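Local structure of structural protein (unclassified Rudivirus, 6WQ0) at a contact of chain A with DNA. The protein self-assembles into a helical, filamentous nucleocapsid, wrapping around the viral DNA and holding it in the A-form. Residues are numbered along the deposited sequence; one frame, centred on the assembly and turned at random.

A contact of chain A with DNA. Residues 48-49, 52, 85. With nucleotides of chain B.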
# COMPACT_ATOMS: atom_id res chain seq x y z
N ASN A 48 62.44 -18.36 -38.22
CA ASN A 48 63.46 -19.38 -37.97
C ASN A 48 63.08 -20.79 -38.38
O ASN A 48 63.95 -21.52 -38.86
CB ASN A 48 63.85 -19.38 -36.49
CG ASN A 48 64.76 -18.23 -36.14
OD1 ASN A 48 65.92 -18.20 -36.54
ND2 ASN A 48 64.24 -17.27 -35.39
N VAL A 49 61.84 -21.22 -38.19
CA VAL A 49 61.49 -22.64 -38.31
C VAL A 49 61.57 -23.21 -39.73
O VAL A 49 61.94 -24.39 -39.88
CB VAL A 49 60.10 -22.89 -37.71
CG1 VAL A 49 59.69 -24.33 -37.85
CG2 VAL A 49 60.10 -22.48 -36.25
N PHE A 52 64.60 -25.23 -40.61
CA PHE A 52 64.74 -26.50 -39.92
C PHE A 52 63.78 -27.56 -40.43
O PHE A 52 64.15 -28.74 -40.50
CB PHE A 52 64.57 -26.30 -38.42
CG PHE A 52 65.68 -25.51 -37.79
CD1 PHE A 52 65.65 -24.13 -37.77
CD2 PHE A 52 66.78 -26.15 -37.25
CE1 PHE A 52 66.67 -23.41 -37.22
CE2 PHE A 52 67.81 -25.43 -36.70
CZ PHE A 52 67.75 -24.06 -36.68
N ARG A 85 71.72 -25.61 -36.81
CA ARG A 85 71.78 -24.61 -35.75
C ARG A 85 73.06 -23.81 -35.85
O ARG A 85 73.03 -22.57 -35.82
CB ARG A 85 71.66 -25.28 -34.38
CG ARG A 85 71.99 -24.39 -33.21
CD ARG A 85 71.57 -25.02 -31.90
NE ARG A 85 72.04 -24.25 -30.75
CZ ARG A 85 72.87 -24.72 -29.82
NH1 ARG A 85 73.31 -25.96 -29.89
NH2 ARG A 85 73.25 -23.94 -28.82
P DA B 133 70.23 -29.08 -30.17
OP1 DA B 133 71.43 -28.24 -30.18
OP2 DA B 133 69.60 -29.42 -28.89
O5' DA B 133 69.13 -28.40 -31.10
C5' DA B 133 69.44 -28.02 -32.42
C4' DA B 133 68.19 -27.82 -33.24
O4' DA B 133 67.34 -28.98 -33.10
C3' DA B 133 67.30 -26.68 -32.80
O3' DA B 133 67.77 -25.46 -33.31
C2' DA B 133 65.98 -27.07 -33.43
C1' DA B 133 65.98 -28.58 -33.25
N9 DA B 133 65.22 -29.04 -32.09
C8 DA B 133 65.71 -29.60 -30.95
N7 DA B 133 64.78 -29.90 -30.08
C5 DA B 133 63.61 -29.52 -30.70
C6 DA B 133 62.26 -29.58 -30.30
N6 DA B 133 61.87 -30.07 -29.12
N1 DA B 133 61.33 -29.10 -31.15
C2 DA B 133 61.73 -28.62 -32.32
N3 DA B 133 62.96 -28.51 -32.81
C4 DA B 133 63.86 -28.98 -31.94
P DT B 134 67.48 -24.10 -32.51
OP1 DT B 134 68.27 -23.01 -33.11
OP2 DT B 134 67.65 -24.45 -31.09
O5' DT B 134 65.92 -23.83 -32.71
C5' DT B 134 65.42 -23.39 -33.96
C4' DT B 134 63.92 -23.15 -33.90
O4' DT B 134 63.23 -24.39 -33.66
C3' DT B 134 63.45 -22.27 -32.77
O3' DT B 134 63.69 -20.91 -33.05
C2' DT B 134 61.97 -22.60 -32.77
C1' DT B 134 62.01 -24.11 -32.96
N1 DT B 134 62.00 -24.86 -31.68
C2 DT B 134 60.81 -25.14 -31.07
O2 DT B 134 59.73 -24.81 -31.52
N3 DT B 134 60.91 -25.81 -29.89
C4 DT B 134 62.06 -26.24 -29.28
O4 DT B 134 62.05 -26.83 -28.22
C5 DT B 134 63.29 -25.90 -29.97
C7 DT B 134 64.61 -26.30 -29.39
C6 DT B 134 63.20 -25.24 -31.12
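Phe52 turns one face of its ring toward the sugar-phosphate link between DA133 and DT134 of chain B. That face receives the deoxyribose C5' of DT134, a CH-pi contact in which the carbon sits 3.8 Å from the ring centroid and is displaced toward the rim. CE1 comes to 3.5 Å of the DT134 C5'. The opposite branch reaches the preceding nucleotide: CE2 lies 3.4 Å from the bridging O3' of DA133, and CD2 approaches C2' of the same sugar. A phenyl ring suits this place because it can cover two neighbouring sugars and the link between them without reading a base.

Arg85 forms a salt bridge from NH1 to the phosphate oxygen OP1 of DA133, at 3.0 Å. The modelled geometry does not line up an N-H with that oxygen, so the pairing is better read as charge attraction than as a hydrogen bond. The side chain leaves helix 71-89 with CG anti to the backbone N (chi1 168°) and runs extended as far as NE. Its methylene CD thereby passes C5' of DA133 at 3.7 Å; a long chain tipped with a cationic guanidinium can line the sugar and still reach the phosphate.

On the DT134 side, Val49 turns its CG2 methyl toward C2' of the sugar, 4.0 Å away, a compact apolar group suited to deoxyribose. Asn48 plays a small part, bringing CB near O3' of DT134; its backbone O lies in plane at the edge of the Phe52 ring. Asn48 closes helix 27-48, Val49 is the link, and Phe52 lies in the first turn of helix 50-66.

These contacts meet sugar and phosphate, consistent with a coat protein that keeps DNA in the A-form by excluding water and coordinating phosphates, regardless of sequence.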